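Local coordinates for anopheles Plasmodium-responsive Leucine-rich repeat protein 1B (Anopheles gambiae, PDB 4XGO) that probably takes part in the mosquito response to Plasmodium, apparently by interacting with LRIM1, this chain being its leucine-rich repeat domain, at residues P95-M100 with Q116-L121; I110-F115 with L131-L136; Q122-S127 with P140-V145; I159-L164 with V180-L185. All blocks are in the same frame, centred on the assembly; numbering follows the deposited sequence.

Interaction 1 of 4, residues P95-M100 with Q116-L121. Unlike the reference sequence in segment 95-100: M100 (reference Leu).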
# COMPACT_ATOMS: atom_id res chain seq x y z
N PRO A 95 -5.99 -28.50 -15.14
CA PRO A 95 -5.02 -29.46 -14.58
C PRO A 95 -3.56 -29.16 -14.86
O PRO A 95 -2.69 -29.77 -14.23
CB PRO A 95 -5.43 -30.79 -15.24
CG PRO A 95 -6.04 -30.38 -16.52
CD PRO A 95 -6.78 -29.11 -16.22
N LYS A 96 -3.30 -28.24 -15.79
CA LYS A 96 -1.95 -27.91 -16.18
C LYS A 96 -1.39 -26.77 -15.35
O LYS A 96 -0.26 -26.39 -15.58
CB LYS A 96 -1.86 -27.53 -17.67
CG LYS A 96 -2.53 -28.53 -18.62
CD LYS A 96 -1.95 -29.93 -18.49
CE LYS A 96 -2.61 -30.90 -19.47
NZ LYS A 96 -2.62 -30.39 -20.86
N LEU A 97 -2.17 -26.24 -14.40
CA LEU A 97 -1.74 -25.07 -13.62
C LEU A 97 -0.49 -25.38 -12.84
O LEU A 97 -0.48 -26.33 -12.05
CB LEU A 97 -2.86 -24.66 -12.66
CG LEU A 97 -2.76 -23.31 -11.98
CD1 LEU A 97 -2.84 -22.15 -12.96
CD2 LEU A 97 -3.88 -23.23 -10.96
N THR A 98 0.55 -24.57 -13.02
CA THR A 98 1.81 -24.72 -12.29
C THR A 98 2.12 -23.57 -11.33
O THR A 98 2.88 -23.77 -10.39
CB THR A 98 3.01 -24.91 -13.23
OG1 THR A 98 3.31 -23.69 -13.93
CG2 THR A 98 2.71 -26.03 -14.21
N MET A 99 1.56 -22.39 -11.61
CA MET A 99 1.76 -21.20 -10.78
C MET A 99 0.44 -20.48 -10.62
O MET A 99 -0.25 -20.18 -11.61
CB MET A 99 2.77 -20.24 -11.38
CG MET A 99 2.79 -18.88 -10.68
SD MET A 99 4.16 -17.87 -11.23
CE MET A 99 5.56 -18.72 -10.53
N MET A 100 0.09 -20.18 -9.38
CA MET A 100 -1.12 -19.45 -9.09
C MET A 100 -0.78 -18.41 -8.05
O MET A 100 -0.31 -18.75 -6.95
CB MET A 100 -2.21 -20.41 -8.60
CG MET A 100 -3.62 -19.91 -8.82
SD MET A 100 -4.09 -18.58 -7.71
CE MET A 100 -4.35 -19.42 -6.16
N GLN A 116 -7.47 -30.02 -5.94
CA GLN A 116 -7.53 -31.46 -6.23
C GLN A 116 -7.05 -31.82 -7.63
O GLN A 116 -6.31 -32.79 -7.78
CB GLN A 116 -8.95 -32.02 -6.03
CG GLN A 116 -9.11 -33.43 -6.60
CD GLN A 116 -10.38 -34.13 -6.14
OE1 GLN A 116 -11.46 -33.53 -6.12
NE2 GLN A 116 -10.25 -35.41 -5.79
N ALA A 117 -7.45 -31.04 -8.63
CA ALA A 117 -7.16 -31.36 -10.02
C ALA A 117 -5.82 -30.79 -10.46
O ALA A 117 -5.25 -31.23 -11.46
CB ALA A 117 -8.27 -30.84 -10.92
N THR A 118 -5.31 -29.81 -9.70
CA THR A 118 -4.07 -29.14 -10.07
C THR A 118 -2.86 -29.89 -9.52
O THR A 118 -2.11 -29.36 -8.68
CB THR A 118 -4.06 -27.68 -9.61
OG1 THR A 118 -4.12 -27.59 -8.18
CG2 THR A 118 -5.23 -26.94 -10.23
N THR A 119 -2.64 -31.08 -10.06
CA THR A 119 -1.61 -31.99 -9.56
C THR A 119 -0.19 -31.64 -10.04
O THR A 119 0.77 -32.37 -9.73
CB THR A 119 -1.96 -33.46 -9.88
OG1 THR A 119 -2.16 -33.63 -11.28
CG2 THR A 119 -3.22 -33.87 -9.13
N ALA A 120 -0.05 -30.55 -10.78
CA ALA A 120 1.26 -30.04 -11.19
C ALA A 120 1.54 -28.68 -10.57
O ALA A 120 2.51 -28.02 -10.97
CB ALA A 120 1.34 -29.91 -12.70
N LEU A 121 0.71 -28.25 -9.63
CA LEU A 121 0.88 -26.91 -9.04
C LEU A 121 2.17 -26.85 -8.21
O LEU A 121 2.31 -27.55 -7.21
CB LEU A 121 -0.34 -26.55 -8.18
CG LEU A 121 -0.32 -25.17 -7.48
CD1 LEU A 121 -0.30 -24.05 -8.49
CD2 LEU A 121 -1.51 -25.00 -6.55
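P95 opens the contact at the surface, its CA lying 3.6 Å from A117 O in a CA-H...O contact. Its ring holds phi near -73° in the loop leading toward the strand. At L97 the side chain runs inward with CG anti to the backbone N (chi1 -167°). It lies alongside T118, both pointing the same way, and L97 CD2 meets T118 CG2 at 4.0 Å. The threonine turns its methyl to the leucine while its OG1, in the crowded position between N and carbonyl carbon, bonds back to F115 O, so a polar residue fits a buried site. The carbonyl of L97 faces L121: its oxygen receives a CA-H...O contact from L121 CA at 3.4 Å, whereas L121 N turns instead to T118 O, closing a type I beta turn at 3.2 Å. T98 keeps its methyl CG2 near A120 O, 3.8 Å away, and sends OG1 to T74 O. A120, with only a methyl, lets the backbones come close. M100, a leucine in the reference sequence, meets L121 CD1 with its CB at 4.1 Å, then bends at chi2 and chi3 away from that segment toward F91 and F115. L97, M100 and L121 thus line the inner side of successive leucine-rich repeats, and T98 hydrogen-bonds through its backbone to T74 before and to Q122 and N123 after, just where strands 99-101 and 123-125 begin.

Interaction 2 of 4, residues I110-F115 with L131-L136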
# COMPACT_ATOMS: atom_id res chain seq x y z
N ILE A 110 -9.13 -21.15 2.05
CA ILE A 110 -9.00 -22.01 0.87
C ILE A 110 -9.54 -23.36 1.26
O ILE A 110 -8.96 -24.03 2.11
CB ILE A 110 -7.52 -22.24 0.49
CG1 ILE A 110 -6.82 -20.92 0.18
CG2 ILE A 110 -7.42 -23.21 -0.69
CD1 ILE A 110 -7.36 -20.14 -0.98
N GLU A 111 -10.64 -23.78 0.63
CA GLU A 111 -11.24 -25.08 0.96
C GLU A 111 -10.37 -26.23 0.46
O GLU A 111 -9.63 -26.10 -0.51
CB GLU A 111 -12.65 -25.21 0.41
CG GLU A 111 -13.60 -24.10 0.83
CD GLU A 111 -13.72 -23.92 2.33
OE1 GLU A 111 -13.45 -24.87 3.12
OE2 GLU A 111 -14.09 -22.81 2.73
N ASP A 112 -10.48 -27.36 1.14
CA ASP A 112 -9.58 -28.48 0.93
C ASP A 112 -9.62 -29.11 -0.48
O ASP A 112 -8.64 -29.72 -0.88
CB ASP A 112 -9.80 -29.57 1.99
CG ASP A 112 -9.36 -29.13 3.37
OD1 ASP A 112 -8.84 -28.00 3.57
OD2 ASP A 112 -9.51 -29.97 4.29
N ASP A 113 -10.71 -28.95 -1.23
CA ASP A 113 -10.79 -29.51 -2.60
C ASP A 113 -10.33 -28.53 -3.71
O ASP A 113 -10.32 -28.88 -4.88
CB ASP A 113 -12.19 -30.09 -2.89
CG ASP A 113 -13.32 -29.05 -2.85
OD1 ASP A 113 -13.08 -27.86 -2.57
OD2 ASP A 113 -14.48 -29.47 -3.08
N THR A 114 -9.90 -27.34 -3.31
CA THR A 114 -9.58 -26.28 -4.27
C THR A 114 -8.54 -26.75 -5.29
O THR A 114 -8.69 -26.51 -6.51
CB THR A 114 -9.09 -25.01 -3.54
OG1 THR A 114 -10.12 -24.55 -2.66
CG2 THR A 114 -8.75 -23.90 -4.51
N PHE A 115 -7.52 -27.45 -4.81
CA PHE A 115 -6.38 -27.85 -5.65
C PHE A 115 -6.32 -29.34 -5.97
O PHE A 115 -5.25 -29.88 -6.27
CB PHE A 115 -5.08 -27.34 -4.99
CG PHE A 115 -5.02 -25.85 -4.87
CD1 PHE A 115 -4.90 -25.05 -6.01
CD2 PHE A 115 -5.07 -25.22 -3.63
CE1 PHE A 115 -4.84 -23.67 -5.91
CE2 PHE A 115 -5.01 -23.84 -3.53
CZ PHE A 115 -4.90 -23.07 -4.67
N LEU A 131 -6.19 -15.19 5.59
CA LEU A 131 -6.40 -16.63 5.62
C LEU A 131 -6.34 -17.20 7.02
O LEU A 131 -5.36 -16.99 7.72
CB LEU A 131 -5.40 -17.35 4.74
CG LEU A 131 -5.65 -17.15 3.24
CD1 LEU A 131 -4.44 -17.69 2.49
CD2 LEU A 131 -6.93 -17.86 2.82
N THR A 132 -7.38 -17.93 7.40
CA THR A 132 -7.36 -18.70 8.65
C THR A 132 -7.27 -20.20 8.40
O THR A 132 -7.08 -20.98 9.34
CB THR A 132 -8.63 -18.43 9.46
OG1 THR A 132 -9.77 -18.72 8.65
CG2 THR A 132 -8.65 -16.97 9.91
N HIS A 133 -7.46 -20.62 7.15
CA HIS A 133 -7.37 -22.01 6.80
C HIS A 133 -6.84 -22.17 5.39
O HIS A 133 -7.39 -21.60 4.45
CB HIS A 133 -8.76 -22.66 6.86
CG HIS A 133 -8.75 -24.10 6.49
ND1 HIS A 133 -8.40 -25.10 7.38
CD2 HIS A 133 -8.98 -24.72 5.31
CE1 HIS A 133 -8.47 -26.27 6.77
NE2 HIS A 133 -8.81 -26.07 5.51
N VAL A 134 -5.77 -22.95 5.26
CA VAL A 134 -5.33 -23.49 4.00
C VAL A 134 -4.50 -24.75 4.28
O VAL A 134 -3.47 -24.66 4.95
CB VAL A 134 -4.55 -22.49 3.12
CG1 VAL A 134 -3.37 -21.88 3.86
CG2 VAL A 134 -4.12 -23.16 1.83
N ASP A 135 -4.97 -25.90 3.81
CA ASP A 135 -4.25 -27.16 4.02
C ASP A 135 -3.30 -27.42 2.87
O ASP A 135 -3.65 -28.09 1.88
CB ASP A 135 -5.21 -28.35 4.21
CG ASP A 135 -4.48 -29.63 4.62
OD1 ASP A 135 -3.24 -29.66 4.53
OD2 ASP A 135 -5.14 -30.60 5.06
N LEU A 136 -2.09 -26.86 2.98
CA LEU A 136 -1.08 -26.99 1.94
C LEU A 136 -0.60 -28.43 1.78
O LEU A 136 -0.15 -28.82 0.71
CB LEU A 136 0.13 -26.08 2.24
CG LEU A 136 -0.15 -24.59 2.40
CD1 LEU A 136 1.05 -23.89 3.06
CD2 LEU A 136 -0.49 -23.98 1.04
O HOH W 1 -7.35 -26.07 2.17
O HOH W 2 -8.01 -29.65 6.61
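D112 and H133 cross at about a right angle, yet their flat groups are only 27° apart, so the carboxylate meets the imidazole nearly edge to edge. H133 NE2 gives its hydrogen to D112 OD1 at 2.7 Å, a nearly straight bond of 170° that enters on the syn lone pair and stays close to the ring plane. The histidine reaches across because its CG is anti to the backbone N (chi1 179°), while ND1 bonds a glycerol probably left from crystallisation. A carboxylate so placed would favour a protonated ring, though the charge is not seen. I110 N also bonds H133 O at 3.0 Å, nearly along the C=O axis. The two segments are overlapping parts of corresponding loops in consecutive leucine-rich repeats, with I110 level with V134, and their inward aliphatic residues stack from coil to coil of the solenoid. V134 CG2, anti to its backbone N, is the branch that lies against I110 CB, at 3.8 Å, and against I110 CG1, while L131 CD2 reaches I110 CG1 at 4.0 Å. Outside that apolar layer, a water donates to I110 O and to D112 OD1 and accepts from D135 N, bridging both backbones. D112 OD2 and D135 OD2 stand 4.5 Å apart, like charges whose repulsion a second water, bonded to D112 and weakly to D135, may ease.

Interaction 3 of 4, residues Q122-S127 with P140-V145. With NAG (2-acetamido-2-deoxy-beta-D-glucopyranose), chain C.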
# COMPACT_ATOMS: atom_id res chain seq x y z
N GLN A 122 3.12 -26.01 -8.63
CA GLN A 122 4.40 -25.95 -7.94
C GLN A 122 4.63 -24.67 -7.18
O GLN A 122 5.37 -24.67 -6.20
CB GLN A 122 5.56 -26.11 -8.92
CG GLN A 122 5.67 -27.49 -9.53
CD GLN A 122 7.04 -27.75 -10.11
OE1 GLN A 122 8.01 -27.04 -9.81
NE2 GLN A 122 7.12 -28.76 -10.96
N ASN A 123 4.04 -23.57 -7.64
CA ASN A 123 4.30 -22.25 -7.08
C ASN A 123 2.98 -21.60 -6.68
O ASN A 123 2.13 -21.38 -7.52
CB ASN A 123 5.07 -21.39 -8.08
CG ASN A 123 6.39 -22.03 -8.49
OD1 ASN A 123 7.37 -22.01 -7.74
ND2 ASN A 123 6.44 -22.58 -9.70
N LEU A 124 2.84 -21.33 -5.38
CA LEU A 124 1.60 -20.82 -4.85
C LEU A 124 1.89 -19.60 -3.97
O LEU A 124 2.67 -19.68 -3.00
CB LEU A 124 0.91 -21.91 -4.04
CG LEU A 124 -0.40 -21.56 -3.36
CD1 LEU A 124 -1.44 -21.06 -4.35
CD2 LEU A 124 -0.93 -22.76 -2.59
N GLN A 125 1.27 -18.49 -4.34
CA GLN A 125 1.48 -17.21 -3.67
C GLN A 125 0.15 -16.72 -3.15
O GLN A 125 -0.76 -16.40 -3.94
CB GLN A 125 2.04 -16.19 -4.66
CG GLN A 125 3.37 -16.58 -5.27
CD GLN A 125 4.46 -16.63 -4.24
OE1 GLN A 125 4.67 -15.65 -3.51
NE2 GLN A 125 5.17 -17.76 -4.17
N LEU A 126 0.02 -16.69 -1.82
CA LEU A 126 -1.20 -16.29 -1.13
C LEU A 126 -0.92 -15.27 -0.03
O LEU A 126 -1.74 -15.10 0.89
CB LEU A 126 -1.86 -17.52 -0.52
CG LEU A 126 -2.43 -18.54 -1.52
CD1 LEU A 126 -2.90 -19.80 -0.84
CD2 LEU A 126 -3.55 -17.91 -2.33
N SER A 127 0.22 -14.58 -0.13
CA SER A 127 0.58 -13.63 0.91
C SER A 127 -0.43 -12.47 0.98
O SER A 127 -1.06 -12.13 0.00
CB SER A 127 1.99 -13.10 0.69
OG SER A 127 2.02 -12.25 -0.44
N PRO A 140 0.92 -32.10 -2.79
CA PRO A 140 2.30 -32.58 -2.77
C PRO A 140 3.21 -32.11 -3.91
O PRO A 140 4.44 -32.25 -3.81
CB PRO A 140 2.14 -34.12 -2.75
CG PRO A 140 0.81 -34.37 -3.31
CD PRO A 140 -0.05 -33.21 -2.95
N SER A 141 2.63 -31.51 -4.95
CA SER A 141 3.40 -30.96 -6.05
C SER A 141 4.08 -29.65 -5.66
O SER A 141 4.96 -29.18 -6.37
CB SER A 141 2.50 -30.75 -7.28
OG SER A 141 1.34 -30.00 -6.97
N LEU A 142 3.69 -29.05 -4.53
CA LEU A 142 4.23 -27.72 -4.19
C LEU A 142 5.74 -27.72 -3.98
O LEU A 142 6.30 -28.62 -3.36
CB LEU A 142 3.54 -27.13 -2.95
CG LEU A 142 2.09 -26.70 -3.14
CD1 LEU A 142 1.45 -26.34 -1.81
CD2 LEU A 142 1.93 -25.55 -4.13
N PHE A 143 6.39 -26.71 -4.55
CA PHE A 143 7.84 -26.54 -4.50
C PHE A 143 8.18 -25.23 -3.78
O PHE A 143 9.11 -25.19 -2.98
CB PHE A 143 8.39 -26.54 -5.93
CG PHE A 143 9.88 -26.42 -6.01
CD1 PHE A 143 10.71 -27.44 -5.57
CD2 PHE A 143 10.46 -25.29 -6.59
CE1 PHE A 143 12.08 -27.31 -5.64
CE2 PHE A 143 11.84 -25.16 -6.67
CZ PHE A 143 12.64 -26.19 -6.21
N HIS A 144 7.46 -24.15 -4.13
CA HIS A 144 7.69 -22.82 -3.53
C HIS A 144 6.35 -22.29 -3.09
O HIS A 144 5.42 -22.21 -3.90
CB HIS A 144 8.27 -21.84 -4.55
CG HIS A 144 9.74 -21.94 -4.74
ND1 HIS A 144 10.46 -20.96 -5.39
CD2 HIS A 144 10.64 -22.86 -4.34
CE1 HIS A 144 11.74 -21.29 -5.41
NE2 HIS A 144 11.87 -22.45 -4.78
N VAL A 145 6.22 -21.94 -1.80
CA VAL A 145 4.97 -21.50 -1.26
C VAL A 145 5.15 -20.25 -0.38
O VAL A 145 6.08 -20.18 0.43
CB VAL A 145 4.35 -22.60 -0.38
CG1 VAL A 145 3.07 -22.08 0.24
CG2 VAL A 145 4.06 -23.86 -1.22
C1 NAG C . 6.54 -13.69 0.49
C2 NAG C . 7.96 -13.32 0.07
C3 NAG C . 8.37 -11.99 0.70
C4 NAG C . 7.36 -10.90 0.37
C5 NAG C . 5.94 -11.41 0.65
C6 NAG C . 4.92 -10.39 0.14
C7 NAG C . 9.93 -14.75 -0.11
C8 NAG C . 10.85 -15.72 0.55
N2 NAG C . 8.89 -14.29 0.58
O3 NAG C . 9.68 -11.61 0.31
O4 NAG C . 7.54 -9.78 1.25
O5 NAG C . 5.69 -12.66 0.03
O6 NAG C . 4.39 -9.80 1.31
O7 NAG C . 10.15 -14.39 -1.26
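With chi1 at -58°, N123 sets its CG anti to the carbonyl carbon and beside its own N, and H144 makes the same choice (chi1 -83°). The two side chains therefore leave the sheet side by side, amide and imidazole planes 83° apart, and N123 OD1 comes within 3.3 Å of H144 CB. On the other face, L124 has CG anti to the backbone N, whereas L142 has it beside N, which swings L142 CD2 to 3.8 Å from L124 CB in the hydrophobic interior. Between the faces runs the parallel pairing of strands 123-125 and 144-146, N123 opposite H144 and L124 opposite V145. Q122 O takes two hydrogens: F143 N at 2.8 Å, on a lone pair in the carbonyl plane, and H144 N at 3.0 Å, nearly along the C=O axis. L124 N then bonds H144 O at 3.1 Å. This is the ladder of a leucine-rich repeat solenoid, polar residues on its strand surface and leucines and valine inside. Near its far end S127 OG lies 3.5 Å from C6 of the N-acetylglucosamine of the attached glycan, and D165 bonds that sugar. F143 extends outward, its CB packed on Q122 and its ring reaching E162. The polar part of the cohesion comes from the backbone: one carbonyl gripped twice fixes the start of the pairing, leaving the H144 imidazole to bond E162 weakly through NE2.

Interaction 4 of 4, residues I159-L164 with V180-L185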
# COMPACT_ATOMS: atom_id res chain seq x y z
N ILE A 159 4.85 -32.39 1.57
CA ILE A 159 5.91 -33.39 1.70
C ILE A 159 7.22 -33.03 0.99
O ILE A 159 8.28 -33.53 1.35
CB ILE A 159 5.40 -34.77 1.20
CG1 ILE A 159 6.28 -35.90 1.76
CG2 ILE A 159 5.29 -34.80 -0.32
CD1 ILE A 159 5.60 -37.24 1.69
N ALA A 160 7.15 -32.18 -0.02
CA ALA A 160 8.32 -31.89 -0.86
C ALA A 160 8.54 -30.42 -1.20
O ALA A 160 9.29 -30.11 -2.11
CB ALA A 160 8.24 -32.71 -2.14
N VAL A 161 7.89 -29.52 -0.47
CA VAL A 161 8.15 -28.09 -0.65
C VAL A 161 9.60 -27.79 -0.27
O VAL A 161 10.12 -28.31 0.73
CB VAL A 161 7.13 -27.20 0.13
CG1 VAL A 161 7.17 -27.46 1.63
CG2 VAL A 161 7.36 -25.73 -0.15
N GLU A 162 10.25 -26.97 -1.10
CA GLU A 162 11.66 -26.64 -0.95
C GLU A 162 11.83 -25.30 -0.24
O GLU A 162 12.78 -25.10 0.52
CB GLU A 162 12.34 -26.58 -2.32
CG GLU A 162 13.84 -26.28 -2.30
CD GLU A 162 14.19 -24.80 -2.41
OE1 GLU A 162 13.36 -24.00 -2.91
OE2 GLU A 162 15.32 -24.41 -2.01
N GLU A 163 10.94 -24.35 -0.51
CA GLU A 163 10.99 -23.07 0.16
C GLU A 163 9.59 -22.66 0.58
O GLU A 163 8.67 -22.66 -0.24
CB GLU A 163 11.63 -21.98 -0.72
CG GLU A 163 11.59 -20.62 -0.07
CD GLU A 163 12.55 -19.59 -0.67
OE1 GLU A 163 13.03 -19.77 -1.84
OE2 GLU A 163 12.79 -18.56 0.03
N LEU A 164 9.45 -22.30 1.85
CA LEU A 164 8.17 -21.95 2.40
C LEU A 164 8.27 -20.73 3.29
O LEU A 164 9.06 -20.71 4.22
CB LEU A 164 7.59 -23.13 3.18
CG LEU A 164 6.29 -22.91 3.95
CD1 LEU A 164 5.18 -22.37 3.09
CD2 LEU A 164 5.85 -24.23 4.54
N VAL A 180 12.33 -34.02 3.42
CA VAL A 180 13.79 -33.88 3.35
C VAL A 180 14.24 -32.83 2.33
O VAL A 180 15.42 -32.50 2.27
CB VAL A 180 14.48 -35.24 3.03
CG1 VAL A 180 13.89 -36.34 3.88
CG2 VAL A 180 14.39 -35.59 1.55
N GLU A 181 13.31 -32.33 1.52
CA GLU A 181 13.62 -31.33 0.51
C GLU A 181 13.58 -29.89 1.02
O GLU A 181 14.19 -29.01 0.41
CB GLU A 181 12.66 -31.45 -0.67
CG GLU A 181 12.80 -32.76 -1.43
CD GLU A 181 14.18 -32.94 -2.03
OE1 GLU A 181 14.73 -34.06 -1.93
OE2 GLU A 181 14.72 -31.95 -2.59
N LEU A 182 12.84 -29.65 2.10
CA LEU A 182 12.66 -28.29 2.63
C LEU A 182 14.00 -27.68 3.05
O LEU A 182 14.69 -28.21 3.93
CB LEU A 182 11.70 -28.29 3.81
CG LEU A 182 11.35 -26.93 4.43
CD1 LEU A 182 10.76 -25.99 3.40
CD2 LEU A 182 10.41 -27.06 5.62
N THR A 183 14.32 -26.56 2.42
CA THR A 183 15.64 -25.92 2.48
C THR A 183 15.57 -24.57 3.18
O THR A 183 16.43 -24.25 4.00
CB THR A 183 16.18 -25.76 1.03
OG1 THR A 183 16.39 -27.06 0.46
CG2 THR A 183 17.48 -24.99 0.97
N ILE A 184 14.56 -23.77 2.84
CA ILE A 184 14.40 -22.44 3.41
C ILE A 184 13.02 -22.37 4.05
O ILE A 184 12.02 -22.58 3.38
CB ILE A 184 14.52 -21.37 2.31
CG1 ILE A 184 15.92 -21.42 1.67
CG2 ILE A 184 14.26 -19.99 2.88
CD1 ILE A 184 16.08 -20.50 0.48
N LEU A 185 12.99 -22.08 5.35
CA LEU A 185 11.74 -21.96 6.11
C LEU A 185 11.72 -20.62 6.87
O LEU A 185 12.55 -20.38 7.79
CB LEU A 185 11.60 -23.11 7.10
CG LEU A 185 10.34 -23.18 7.95
CD1 LEU A 185 9.10 -23.21 7.08
CD2 LEU A 185 10.41 -24.40 8.86
O HOH W 3 10.54 -34.80 0.65
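V180 begins the second segment at the surface, where its N gives a weak bond to a water that donates to I159 O, a loose bridge between neighbouring coils. E181 lays its CB 3.9 Å from A160 O and carries its carboxylate outward, as suits an exposed site. L182 turns in, CG anti to the backbone N (chi1 -177°), so that CD1 reaches V161 CG1 and L164 CB, both at 4.3 Å; its CA makes a CA-H...O contact with V161 O. T183 N meets E162 O at 2.8 Å, on a lone pair in the carbonyl plane, while T183 OG1 donates to E181 O behind it. The bent chain of E162 crosses the threonine obliquely, its OE2 3.4 Å from T183 CB. I184 N bonds the same E162 O at 3.2 Å, and I184 O accepts from L164 N at 3.0 Å, the parallel pairing of strands 163-165 and 184-186 in neighbouring leucine-rich repeats. On the outward face of the strands E163, extended, lies alongside I184, CG by I184 CB and OE2 by I184 CG2, and also touches the attached N-acetylglucosamine. L185 goes to the interior, its CD1 4.2 Å from L164 CB. The glutamates thus meet T183 and I184 by van der Waals contact, not bonds; their two carboxylates stand close on the strand surface, and a weak bond from E162 OE1 to H144 probably eases the charge of E162.

How the interactions relate
From the N terminus, interaction 1 joins 95-100 to 116-121, closing one repeat loop at the entry to strands 99-101 and 123-125. Before it closes, 110-115 opens interaction 2, so the two cross; they touch inside, where F115 packs on L121 and M100. Interaction 2 in turn crosses interaction 3, since 122-127 precedes 131-136 and 140-145 follows it, and L136 packs against L124 and V145. Interaction 3 follows interaction 1 in series, linked by L121 O to S141 OG. Interaction 4 comes last, also in series, bound to interaction 3 through F143 and V145. Together they tie successive coils of the solenoid along its strand surface, with interaction 2 joining the loops beyond the strands.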